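Local coordinates for protein 4-aminobutyrate transaminase (Acinetobacter baumannii, PDB 6WOP) that probably transfers the amino group of 4-aminobutyrate to 2-oxoglutarate, using pyridoxal 5'-phosphate as cofactor, as a class-III aminotransferase, at residues F44-A48 with Q403-L408; Y87-A91 with K105-F109; I100-A106 with G282-D288. One frame throughout, in Å; residues are numbered along the deposited sequence.

Contact 1: residues F44-A48 with Q403-L408; sequences FIDFA and QFRQGL
A glycine on the helix makes room for an aromatic ring: a CB built on G407 would lie 2.5 Å from F47 CZ, a clash, whereas the real CA of G407 rests 3.8 Å from F47 CZ. Helical residues 403-408 cross strand 44-46 at 104° between their N-to-C directions, the axes approaching to 9.1 Å, and the closest CA pair is I45 with G407 at 6.6 Å. I45 (chi1 m, chi2 t) points its CA-to-CB bond at the helix and sets CD1 3.8 Å from both Q403 O and Q406 CD and 3.9 Å from G407 N. Q403 NE2 lies 3.8 Å from I45 CG1 and is hydrogen-bonded to T35 OG1. F47, also directed at the helix (chi1 -81°, chi2 13°), brings CZ to 3.9 Å from F404 CD1 and CE2 to 4.4 Å from L408 CD2. The F47 and F404 rings meet obliquely, centroids 5.8 Å apart and planes at 42°. D46 stays clear of the helix; its OD1 accepts from A48 N at 2.7 Å, an Asx turn. The contact is a largely apolar helix-on-sheet packing in the smaller domain of the fold-type I aminotransferase architecture. Strand 43-46 runs between strands 35-38 and 379-384; L379 and L381 of strand 379-384 pack on F47, while F404 and L408 reach across to L328, L332 and T335 of helix 321-342.

Contact 2: residues Y87-A91 with K105-F109; sequences YVALA and KAAFF
This is a buried helix-on-strand contact in the large domain, where helix 85-97 lies against strand 104-109, the outermost strand of its sheet within the chain. The segments run at 128° to each other, with axes 8.3 Å apart at closest, and they converge toward A91: the CA atoms of Y87 and F108 are 7.9 Å apart, those of A91 and A106 only 5.2 Å. Extended residues 105-108 (phi -117 to -141°, psi 140 to 160°) send A106 and F108 toward the helix. F108 (chi1 m, chi2 -67°) is wedged between Y87, L90 and A91: its edge meets the face of Y87 in a T-shaped pair, centroids 5.1 Å apart and planes at 79°, while L90, with chi1 t and chi2 p, puts CD2 over the F108 face, 3.8 Å from the ring centroid, in a CH-pi contact. The sheet is the mixed seven-stranded one of fold-type I pyridoxal-phosphate enzymes, with antiparallel strand 278-283 beside strand 104-109. Y87, chi1 t, brings its hydroxyl to the strand so that F108 N donates to Y87 OH at 3.1 Å, nearly straight at 172°. A water 2.7 Å from both Y87 OH and F108 O, donating to the latter, joins the same hydroxyl to the backbone carbonyl of F108. The small side chains of A91 and A106 permit the close approach, CB to CB 4.1 Å; A91 CB is also 3.9 Å from F108 CE2. Y79 of the same chain stacks on Y87. T16 and P17 of the second subunit pack on A91 and A107.

Contact 3: residues I100-A106 with G282-D288; sequences IAGPAKA and GRAEVMD
K105 NZ forms a salt bridge with D288, 2.9 Å to D288 OD2 and a weak 3.3 Å bond to D288 OD1; the lysine is extended (chi1 m, then t, t, t), and its ammonium also bonds to Q13 O of the second subunit. The backbones pair as antiparallel strands: K105 and G282 are a hydrogen-bonded pair, with K105 N to G282 O and G282 N to K105 O both 2.9 Å, and A104 and R283 a non-hydrogen-bonded pair with CA atoms 4.7 Å apart. A104 CA adds a CH...O contact of 3.2 Å to G282 O. R283, at the N-cap position (phi -58°, psi 133°), ends the strand and starts the short helix 284-287: its O takes M287 N at 2.9 Å. A284 N donates to P103 O at 2.9 Å, extending the backbone bonding to the residue just before strand 104-109. The pairing joins the outermost strand of the large-domain sheet, 104-109, antiparallel to 278-283. Farther out, M287 (m, m, m) places CG 3.7 Å from K105 O and CE 4.0 Å from A106 CA, while A284 CB lies 3.9 Å from K105 CG. I100 packs on the G282-R283 backbone, its CD1 3.7 Å from G282 CA, and its CG2 is 3.8 Å from R283 CG. R283 itself forms salt bridges with E285 (NH2 to OE1, 2.7 Å) and D263. Around the contact, V286 and M287 pack on I122 of helix 112-127, I100 on I265 of strand 264-267, and A104 on N95 of helix 85-97.

In the fold
From the N terminus the chain first passes 44-48 of contact 1, which is not completed until 403-408 near the C terminus, joining helix 401-416 to strand 43-46; the other two contacts are nested inside its loop. Contact 2 closes a short helix-to-strand loop from helix 85-97 to strand 104-109. Contact 3 starts inside that loop and ends far beyond it, so the two overlap; it shares K105 and A106 and spans 176 residues to reach 282-288, fastening strand 104-109 to strand 278-283. The centres of contacts 2 and 3 lie about 12 Å apart, on one edge of the large-domain sheet facing the second subunit; contact 1 belongs to the other sheet, its centre about 34 and 39 Å from theirs.

Contact 1: residues F44-A48 with Q403-L408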
ATOM      1  N   PHE A  44     -24.341 -17.585  36.839  1.00 25.28           N
ATOM      2  CA  PHE A  44     -24.153 -18.104  35.485  1.00 23.70           C
ATOM      3  C   PHE A  44     -23.006 -19.100  35.466  1.00 28.49           C
ATOM      4  O   PHE A  44     -21.990 -18.907  36.145  1.00 28.71           O
ATOM      5  CB  PHE A  44     -23.845 -17.001  34.493  1.00 20.77           C
ATOM      6  CG  PHE A  44     -24.993 -16.106  34.245  1.00 26.02           C
ATOM      7  CD1 PHE A  44     -25.175 -14.992  35.036  1.00 27.38           C
ATOM      8  CD2 PHE A  44     -25.932 -16.393  33.231  1.00 28.09           C
ATOM      9  CE1 PHE A  44     -26.245 -14.164  34.838  1.00 29.96           C
ATOM     10  CE2 PHE A  44     -27.006 -15.552  33.025  1.00 30.23           C
ATOM     11  CZ  PHE A  44     -27.169 -14.438  33.827  1.00 30.11           C
ATOM     12  N   ILE A  45     -23.183 -20.195  34.746  1.00 26.88           N
ATOM     13  CA  ILE A  45     -22.081 -21.134  34.571  1.00 23.47           C
ATOM     14  C   ILE A  45     -21.320 -20.610  33.371  1.00 24.21           C
ATOM     15  O   ILE A  45     -21.921 -20.329  32.336  1.00 24.99           O
ATOM     16  CB  ILE A  45     -22.583 -22.571  34.341  1.00 23.57           C
ATOM     17  CG1 ILE A  45     -23.296 -23.102  35.586  1.00 23.13           C
ATOM     18  CG2 ILE A  45     -21.446 -23.489  33.787  1.00 20.18           C
ATOM     19  CD1 ILE A  45     -24.124 -24.414  35.376  1.00 24.45           C
ATOM     20  N   ASP A  46     -20.025 -20.498  33.494  1.00 20.66           N
ATOM     21  CA  ASP A  46     -19.230 -19.844  32.453  1.00 19.83           C
ATOM     22  C   ASP A  46     -18.710 -20.884  31.457  1.00 18.78           C
ATOM     23  O   ASP A  46     -17.713 -21.565  31.725  1.00 19.28           O
ATOM     24  CB  ASP A  46     -18.090 -19.083  33.140  1.00 17.67           C
ATOM     25  CG  ASP A  46     -17.188 -18.378  32.149  1.00 22.75           C
ATOM     26  OD1 ASP A  46     -17.612 -18.217  30.973  1.00 21.45           O
ATOM     27  OD2 ASP A  46     -16.035 -18.002  32.557  1.00 24.11           O
ATOM     28  N   PHE A  47     -19.325 -20.970  30.278  1.00 19.57           N
ATOM     29  CA  PHE A  47     -18.701 -21.698  29.175  1.00 19.75           C
ATOM     30  C   PHE A  47     -18.013 -20.763  28.170  1.00 19.68           C
ATOM     31  O   PHE A  47     -17.807 -21.157  27.010  1.00 19.01           O
ATOM     32  CB  PHE A  47     -19.724 -22.530  28.411  1.00 20.63           C
ATOM     33  CG  PHE A  47     -20.068 -23.894  29.063  1.00 21.32           C
ATOM     34  CD1 PHE A  47     -19.681 -24.191  30.365  1.00 22.66           C
ATOM     35  CD2 PHE A  47     -20.785 -24.847  28.348  1.00 20.55           C
ATOM     36  CE1 PHE A  47     -20.011 -25.429  30.981  1.00 25.59           C
ATOM     37  CE2 PHE A  47     -21.085 -26.094  28.948  1.00 22.98           C
ATOM     38  CZ  PHE A  47     -20.714 -26.374  30.266  1.00 28.14           C
ATOM     39  N   ALA A  48     -17.686 -19.541  28.578  1.00 21.72           N
ATOM     40  CA  ALA A  48     -17.017 -18.568  27.707  1.00 20.95           C
ATOM     41  C   ALA A  48     -15.578 -18.316  28.080  1.00 20.52           C
ATOM     42  O   ALA A  48     -14.763 -18.031  27.193  1.00 22.29           O
ATOM     43  CB  ALA A  48     -17.746 -17.215  27.747  1.00 20.34           C
ATOM     44  N   GLN A 403     -20.521 -29.067  38.112  1.00 24.24           N
ATOM     45  CA  GLN A 403     -21.035 -27.856  37.494  1.00 23.40           C
ATOM     46  C   GLN A 403     -20.957 -27.935  35.964  1.00 25.72           C
ATOM     47  O   GLN A 403     -21.874 -27.491  35.259  1.00 26.91           O
ATOM     48  CB  GLN A 403     -20.245 -26.656  37.998  1.00 23.36           C
ATOM     49  CG  GLN A 403     -20.838 -25.333  37.561  1.00 27.42           C
ATOM     50  CD  GLN A 403     -20.015 -24.117  38.014  1.00 24.32           C
ATOM     51  OE1 GLN A 403     -18.795 -24.106  37.937  1.00 21.76           O
ATOM     52  NE2 GLN A 403     -20.703 -23.086  38.421  1.00 23.10           N
ATOM     53  N   PHE A 404     -19.901 -28.553  35.440  1.00 24.10           N
ATOM     54  CA  PHE A 404     -19.828 -28.837  34.012  1.00 25.09           C
ATOM     55  C   PHE A 404     -21.012 -29.700  33.564  1.00 30.20           C
ATOM     56  O   PHE A 404     -21.658 -29.423  32.537  1.00 31.41           O
ATOM     57  CB  PHE A 404     -18.495 -29.539  33.730  1.00 22.18           C
ATOM     58  CG  PHE A 404     -18.226 -29.884  32.245  1.00 22.49           C
ATOM     59  CD1 PHE A 404     -17.906 -28.884  31.316  1.00 22.79           C
ATOM     60  CD2 PHE A 404     -18.129 -31.224  31.856  1.00 24.13           C
ATOM     61  CE1 PHE A 404     -17.567 -29.201  30.027  1.00 24.41           C
ATOM     62  CE2 PHE A 404     -17.788 -31.541  30.544  1.00 25.93           C
ATOM     63  CZ  PHE A 404     -17.509 -30.533  29.653  1.00 25.30           C
ATOM     64  N   ARG A 405     -21.338 -30.711  34.366  1.00 27.77           N
ATOM     65  CA  ARG A 405     -22.446 -31.608  34.049  1.00 29.80           C
ATOM     66  C   ARG A 405     -23.756 -30.829  33.996  1.00 27.83           C
ATOM     67  O   ARG A 405     -24.584 -31.053  33.113  1.00 31.21           O
ATOM     68  CB  ARG A 405     -22.542 -32.731  35.083  1.00 41.71           C
ATOM     69  CG  ARG A 405     -21.220 -33.426  35.367  1.00 50.33           C
ATOM     70  CD  ARG A 405     -21.266 -34.890  34.958  1.00 55.24           C
ATOM     71  NE  ARG A 405     -19.948 -35.514  35.012  1.00 56.66           N
ATOM     72  CZ  ARG A 405     -19.370 -35.943  36.128  1.00 56.56           C
ATOM     73  NH1 ARG A 405     -19.995 -35.817  37.291  1.00 57.90           N
ATOM     74  NH2 ARG A 405     -18.167 -36.500  36.083  1.00 54.69           N
ATOM     75  N   GLN A 406     -23.939 -29.913  34.942  1.00 27.53           N
ATOM     76  CA  GLN A 406     -25.137 -29.067  34.964  1.00 28.54           C
ATOM     77  C   GLN A 406     -25.230 -28.212  33.716  1.00 26.96           C
ATOM     78  O   GLN A 406     -26.327 -27.976  33.180  1.00 27.88           O
ATOM     79  CB  GLN A 406     -25.100 -28.148  36.175  1.00 32.90           C
ATOM     80  CG  GLN A 406     -26.381 -27.389  36.467  1.00 38.69           C
ATOM     81  CD  GLN A 406     -26.231 -26.604  37.735  1.00 43.06           C
ATOM     82  OE1 GLN A 406     -25.268 -26.818  38.465  1.00 41.36           O
ATOM     83  NE2 GLN A 406     -27.127 -25.646  37.976  1.00 45.03           N
ATOM     84  N   GLY A 407     -24.071 -27.693  33.290  1.00 25.94           N
ATOM     85  CA  GLY A 407     -23.994 -26.920  32.062  1.00 24.35           C
ATOM     86  C   GLY A 407     -24.394 -27.748  30.872  1.00 26.04           C
ATOM     87  O   GLY A 407     -25.093 -27.258  29.996  1.00 26.53           O
ATOM     88  N   LEU A 408     -23.985 -29.028  30.840  1.00 27.79           N
ATOM     89  CA  LEU A 408     -24.330 -29.871  29.683  1.00 30.39           C
ATOM     90  C   LEU A 408     -25.800 -30.245  29.708  1.00 29.99           C
ATOM     91  O   LEU A 408     -26.423 -30.432  28.662  1.00 31.48           O
ATOM     92  CB  LEU A 408     -23.487 -31.133  29.679  1.00 32.58           C
ATOM     93  CG  LEU A 408     -21.975 -31.070  29.565  1.00 30.08           C
ATOM     94  CD1 LEU A 408     -21.381 -32.469  29.735  1.00 34.69           C
ATOM     95  CD2 LEU A 408     -21.550 -30.405  28.282  1.00 27.87           C
TER

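Contact 2: residues Y87-A91 with K105-F109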
ATOM      1  N   TYR A  87      10.408 -11.755  34.200  1.00 14.86           N
ATOM      2  CA  TYR A  87      10.261 -11.746  32.730  1.00 16.64           C
ATOM      3  C   TYR A  87      11.265 -12.715  32.064  1.00 15.54           C
ATOM      4  O   TYR A  87      10.932 -13.529  31.286  1.00 16.28           O
ATOM      5  CB  TYR A  87      10.528 -10.336  32.229  1.00 17.59           C
ATOM      6  CG  TYR A  87      10.419 -10.052  30.733  1.00 17.16           C
ATOM      7  CD1 TYR A  87      11.227 -10.701  29.824  1.00 15.79           C
ATOM      8  CD2 TYR A  87       9.564  -9.063  30.242  1.00 19.40           C
ATOM      9  CE1 TYR A  87      11.167 -10.438  28.474  1.00 17.09           C
ATOM     10  CE2 TYR A  87       9.497  -8.788  28.885  1.00 19.58           C
ATOM     11  CZ  TYR A  87      10.321  -9.474  27.989  1.00 17.67           C
ATOM     12  OH  TYR A  87      10.278  -9.223  26.667  1.00 16.65           O
ATOM     13  N   VAL A  88      12.499 -12.604  32.485  1.00 15.06           N
ATOM     14  CA  VAL A  88      13.508 -13.518  31.973  1.00 16.46           C
ATOM     15  C   VAL A  88      13.103 -14.926  32.312  1.00 15.85           C
ATOM     16  O   VAL A  88      13.271 -15.828  31.516  1.00 19.48           O
ATOM     17  CB  VAL A  88      14.885 -13.159  32.580  1.00 19.24           C
ATOM     18  CG1 VAL A  88      15.994 -14.197  32.183  1.00 22.63           C
ATOM     19  CG2 VAL A  88      15.288 -11.685  32.181  1.00 17.82           C
ATOM     20  N   ALA A  89      12.690 -15.146  33.578  1.00 18.30           N
ATOM     21  CA  ALA A  89      12.356 -16.507  33.996  1.00 17.96           C
ATOM     22  C   ALA A  89      11.179 -17.031  33.173  1.00 17.18           C
ATOM     23  O   ALA A  89      11.137 -18.215  32.822  1.00 18.74           O
ATOM     24  CB  ALA A  89      12.037 -16.546  35.517  1.00 18.00           C
ATOM     25  N   LEU A  90      10.169 -16.167  32.907  1.00 16.59           N
ATOM     26  CA  LEU A  90       9.029 -16.605  32.091  1.00 17.88           C
ATOM     27  C   LEU A  90       9.478 -16.975  30.679  1.00 18.15           C
ATOM     28  O   LEU A  90       9.042 -17.985  30.132  1.00 16.99           O
ATOM     29  CB  LEU A  90       7.939 -15.530  32.017  1.00 16.66           C
ATOM     30  CG  LEU A  90       6.589 -15.955  31.404  1.00 16.58           C
ATOM     31  CD1 LEU A  90       5.889 -17.089  32.282  1.00 14.11           C
ATOM     32  CD2 LEU A  90       5.681 -14.704  31.243  1.00 16.99           C
ATOM     33  N   ALA A  91      10.379 -16.184  30.088  1.00 18.37           N
ATOM     34  CA  ALA A  91      10.917 -16.556  28.773  1.00 18.71           C
ATOM     35  C   ALA A  91      11.585 -17.930  28.834  1.00 20.47           C
ATOM     36  O   ALA A  91      11.328 -18.790  27.981  1.00 17.51           O
ATOM     37  CB  ALA A  91      11.899 -15.469  28.306  1.00 17.00           C
ATOM     38  N   LYS A 105      13.967 -18.528  21.649  1.00 18.86           N
ATOM     39  CA  LYS A 105      13.954 -17.320  22.467  1.00 16.72           C
ATOM     40  C   LYS A 105      12.524 -16.797  22.530  1.00 19.09           C
ATOM     41  O   LYS A 105      11.714 -17.123  21.669  1.00 17.97           O
ATOM     42  CB  LYS A 105      14.883 -16.259  21.880  1.00 17.55           C
ATOM     43  CG  LYS A 105      16.357 -16.614  22.099  1.00 19.40           C
ATOM     44  CD  LYS A 105      17.234 -15.552  21.554  1.00 24.84           C
ATOM     45  CE  LYS A 105      18.668 -15.736  22.039  1.00 28.75           C
ATOM     46  NZ  LYS A 105      19.429 -14.467  21.974  1.00 29.67           N
ATOM     47  N   ALA A 106      12.216 -15.967  23.529  1.00 15.98           N
ATOM     48  CA  ALA A 106      10.858 -15.469  23.667  1.00 17.04           C
ATOM     49  C   ALA A 106      10.896 -14.011  24.097  1.00 16.71           C
ATOM     50  O   ALA A 106      11.816 -13.561  24.786  1.00 18.62           O
ATOM     51  CB  ALA A 106      10.029 -16.260  24.727  1.00 15.26           C
ATOM     52  N   ALA A 107       9.851 -13.284  23.750  1.00 14.57           N
ATOM     53  CA  ALA A 107       9.687 -11.938  24.269  1.00 13.96           C
ATOM     54  C   ALA A 107       8.213 -11.754  24.553  1.00 14.50           C
ATOM     55  O   ALA A 107       7.392 -12.420  23.932  1.00 15.23           O
ATOM     56  CB  ALA A 107      10.077 -10.883  23.217  1.00 17.88           C
ATOM     57  N   PHE A 108       7.882 -10.817  25.437  1.00 14.08           N
ATOM     58  CA  PHE A 108       6.485 -10.625  25.867  1.00 13.29           C
ATOM     59  C   PHE A 108       6.021  -9.244  25.465  1.00 16.15           C
ATOM     60  O   PHE A 108       6.796  -8.277  25.534  1.00 16.49           O
ATOM     61  CB  PHE A 108       6.363 -10.823  27.415  1.00 13.57           C
ATOM     62  CG  PHE A 108       6.766 -12.202  27.797  1.00 16.38           C
ATOM     63  CD1 PHE A 108       5.982 -13.254  27.400  1.00 15.02           C
ATOM     64  CD2 PHE A 108       8.008 -12.464  28.363  1.00 18.54           C
ATOM     65  CE1 PHE A 108       6.376 -14.558  27.608  1.00 17.52           C
ATOM     66  CE2 PHE A 108       8.403 -13.779  28.589  1.00 17.82           C
ATOM     67  CZ  PHE A 108       7.592 -14.813  28.228  1.00 16.34           C
ATOM     68  N   PHE A 109       4.770  -9.180  25.000  1.00 15.03           N
ATOM     69  CA  PHE A 109       4.128  -7.904  24.701  1.00 14.59           C
ATOM     70  C   PHE A 109       2.870  -7.825  25.546  1.00 13.92           C
ATOM     71  O   PHE A 109       2.850  -8.406  26.653  1.00 16.96           O
ATOM     72  CB  PHE A 109       3.870  -7.845  23.188  1.00 13.35           C
ATOM     73  CG  PHE A 109       5.123  -8.082  22.440  1.00 14.46           C
ATOM     74  CD1 PHE A 109       6.077  -7.056  22.345  1.00 20.77           C
ATOM     75  CD2 PHE A 109       5.407  -9.315  21.898  1.00 16.86           C
ATOM     76  CE1 PHE A 109       7.283  -7.262  21.679  1.00 22.32           C
ATOM     77  CE2 PHE A 109       6.640  -9.525  21.245  1.00 18.93           C
ATOM     78  CZ  PHE A 109       7.556  -8.497  21.177  1.00 17.76           C
TER
HETATM   79  O   HOH W   1       9.158  -6.986  25.735  1.00 22.09           O

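Contact 3: residues I100-A106 with G282-D288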
ATOM      1  N   ILE A 100       9.684 -25.837  19.283  1.00 21.09           N
ATOM      2  CA  ILE A 100      10.548 -25.046  18.405  1.00 19.54           C
ATOM      3  C   ILE A 100      11.780 -25.905  18.140  1.00 24.53           C
ATOM      4  O   ILE A 100      12.320 -26.516  19.064  1.00 25.25           O
ATOM      5  CB  ILE A 100      10.962 -23.698  19.054  1.00 20.31           C
ATOM      6  CG1 ILE A 100       9.744 -22.744  19.224  1.00 22.00           C
ATOM      7  CG2 ILE A 100      12.185 -23.032  18.265  1.00 21.41           C
ATOM      8  CD1 ILE A 100       9.084 -22.376  17.842  1.00 22.46           C
ATOM      9  N   ALA A 101      12.240 -25.923  16.908  1.00 22.32           N
ATOM     10  CA  ALA A 101      13.417 -26.711  16.554  1.00 26.80           C
ATOM     11  C   ALA A 101      14.679 -25.937  16.929  1.00 26.73           C
ATOM     12  O   ALA A 101      14.922 -24.845  16.398  1.00 26.04           O
ATOM     13  CB  ALA A 101      13.401 -27.045  15.059  1.00 24.77           C
ATOM     14  N   GLY A 102      15.501 -26.521  17.819  1.00 23.79           N
ATOM     15  CA  GLY A 102      16.748 -25.905  18.221  1.00 25.95           C
ATOM     16  C   GLY A 102      16.475 -24.916  19.339  1.00 25.57           C
ATOM     17  O   GLY A 102      15.352 -24.855  19.818  1.00 25.09           O
ATOM     18  N   PRO A 103      17.458 -24.115  19.748  1.00 24.93           N
ATOM     19  CA  PRO A 103      17.247 -23.205  20.883  1.00 26.18           C
ATOM     20  C   PRO A 103      16.175 -22.169  20.563  1.00 21.56           C
ATOM     21  O   PRO A 103      16.140 -21.616  19.463  1.00 19.48           O
ATOM     22  CB  PRO A 103      18.607 -22.527  21.058  1.00 29.18           C
ATOM     23  CG  PRO A 103      19.520 -23.236  20.156  1.00 33.75           C
ATOM     24  CD  PRO A 103      18.753 -23.884  19.101  1.00 32.07           C
ATOM     25  N   ALA A 104      15.326 -21.897  21.540  1.00 19.88           N
ATOM     26  CA  ALA A 104      14.264 -20.916  21.335  1.00 20.63           C
ATOM     27  C   ALA A 104      14.586 -19.626  22.083  1.00 21.28           C
ATOM     28  O   ALA A 104      15.395 -19.605  23.019  1.00 21.76           O
ATOM     29  CB  ALA A 104      12.921 -21.490  21.778  1.00 18.29           C
ATOM     30  N   LYS A 105      13.967 -18.528  21.649  1.00 18.86           N
ATOM     31  CA  LYS A 105      13.954 -17.320  22.467  1.00 16.72           C
ATOM     32  C   LYS A 105      12.524 -16.797  22.530  1.00 19.09           C
ATOM     33  O   LYS A 105      11.714 -17.123  21.669  1.00 17.97           O
ATOM     34  CB  LYS A 105      14.883 -16.259  21.880  1.00 17.55           C
ATOM     35  CG  LYS A 105      16.357 -16.614  22.099  1.00 19.40           C
ATOM     36  CD  LYS A 105      17.234 -15.552  21.554  1.00 24.84           C
ATOM     37  CE  LYS A 105      18.668 -15.736  22.039  1.00 28.75           C
ATOM     38  NZ  LYS A 105      19.429 -14.467  21.974  1.00 29.67           N
ATOM     39  N   ALA A 106      12.216 -15.967  23.529  1.00 15.98           N
ATOM     40  CA  ALA A 106      10.858 -15.469  23.667  1.00 17.04           C
ATOM     41  C   ALA A 106      10.896 -14.011  24.097  1.00 16.71           C
ATOM     42  O   ALA A 106      11.816 -13.561  24.786  1.00 18.62           O
ATOM     43  CB  ALA A 106      10.029 -16.260  24.727  1.00 15.26           C
ATOM     44  N   GLY A 282      10.212 -18.431  19.512  1.00 18.06           N
ATOM     45  CA  GLY A 282      10.587 -19.040  18.247  1.00 18.67           C
ATOM     46  C   GLY A 282      12.061 -19.349  18.140  1.00 17.67           C
ATOM     47  O   GLY A 282      12.816 -19.182  19.091  1.00 17.95           O
ATOM     48  N   ARG A 283      12.473 -19.744  16.927  1.00 17.61           N
ATOM     49  CA  ARG A 283      13.872 -20.109  16.736  1.00 21.60           C
ATOM     50  C   ARG A 283      14.745 -18.925  17.107  1.00 22.40           C
ATOM     51  O   ARG A 283      14.457 -17.795  16.727  1.00 20.81           O
ATOM     52  CB  ARG A 283      14.121 -20.549  15.275  1.00 24.77           C
ATOM     53  CG  ARG A 283      13.300 -21.764  14.828  1.00 24.44           C
ATOM     54  CD  ARG A 283      13.352 -21.898  13.260  1.00 23.08           C
ATOM     55  NE  ARG A 283      14.698 -21.685  12.822  1.00 29.22           N
ATOM     56  CZ  ARG A 283      15.028 -21.175  11.644  1.00 32.42           C
ATOM     57  NH1 ARG A 283      14.071 -20.842  10.758  1.00 31.36           N
ATOM     58  NH2 ARG A 283      16.317 -21.014  11.354  1.00 35.84           N
ATOM     59  N   ALA A 284      15.792 -19.168  17.894  1.00 20.95           N
ATOM     60  CA  ALA A 284      16.618 -18.045  18.385  1.00 21.60           C
ATOM     61  C   ALA A 284      17.099 -17.124  17.257  1.00 22.64           C
ATOM     62  O   ALA A 284      17.124 -15.895  17.408  1.00 21.08           O
ATOM     63  CB  ALA A 284      17.839 -18.583  19.135  1.00 21.80           C
ATOM     64  N   GLU A 285      17.597 -17.705  16.155  1.00 21.22           N
ATOM     65  CA  GLU A 285      18.225 -16.862  15.137  1.00 21.31           C
ATOM     66  C   GLU A 285      17.169 -16.078  14.386  1.00 21.48           C
ATOM     67  O   GLU A 285      17.452 -14.965  13.906  1.00 22.65           O
ATOM     68  CB  GLU A 285      19.086 -17.688  14.174  1.00 28.02           C
ATOM     69  CG  GLU A 285      18.298 -18.615  13.269  1.00 35.21           C
ATOM     70  CD  GLU A 285      19.236 -19.309  12.233  1.00 43.23           C
ATOM     71  OE1 GLU A 285      18.770 -19.790  11.169  1.00 42.97           O
ATOM     72  OE2 GLU A 285      20.454 -19.342  12.488  1.00 43.00           O
ATOM     73  N   VAL A 286      15.934 -16.564  14.392  1.00 19.48           N
ATOM     74  CA  VAL A 286      14.838 -15.776  13.802  1.00 18.97           C
ATOM     75  C   VAL A 286      14.440 -14.637  14.735  1.00 19.70           C
ATOM     76  O   VAL A 286      14.348 -13.477  14.325  1.00 17.07           O
ATOM     77  CB  VAL A 286      13.639 -16.701  13.482  1.00 17.16           C
ATOM     78  CG1 VAL A 286      12.378 -15.887  13.038  1.00 16.46           C
ATOM     79  CG2 VAL A 286      14.059 -17.740  12.472  1.00 18.61           C
ATOM     80  N   MET A 287      14.251 -14.955  16.025  1.00 17.00           N
ATOM     81  CA  MET A 287      13.903 -13.940  17.015  1.00 18.37           C
ATOM     82  C   MET A 287      14.960 -12.846  17.137  1.00 20.29           C
ATOM     83  O   MET A 287      14.615 -11.696  17.425  1.00 21.31           O
ATOM     84  CB  MET A 287      13.697 -14.590  18.398  1.00 19.34           C
ATOM     85  CG  MET A 287      12.564 -15.633  18.416  1.00 18.97           C
ATOM     86  SD  MET A 287      10.928 -14.855  18.311  1.00 20.88           S
ATOM     87  CE  MET A 287      10.874 -13.965  19.925  1.00 17.48           C
ATOM     88  N   ASP A 288      16.237 -13.173  16.954  1.00 18.34           N
ATOM     89  CA  ASP A 288      17.306 -12.192  17.087  1.00 19.57           C
ATOM     90  C   ASP A 288      17.457 -11.295  15.855  1.00 20.09           C
ATOM     91  O   ASP A 288      18.403 -10.500  15.814  1.00 23.38           O
ATOM     92  CB  ASP A 288      18.664 -12.876  17.332  1.00 21.50           C
ATOM     93  CG  ASP A 288      18.910 -13.113  18.805  1.00 28.84           C
ATOM     94  OD1 ASP A 288      18.354 -12.346  19.624  1.00 23.74           O
ATOM     95  OD2 ASP A 288      19.633 -14.074  19.140  1.00 30.70           O
TER
HETATM   96  O   HOH W   2      16.058 -24.490  14.060  1.00 41.11           O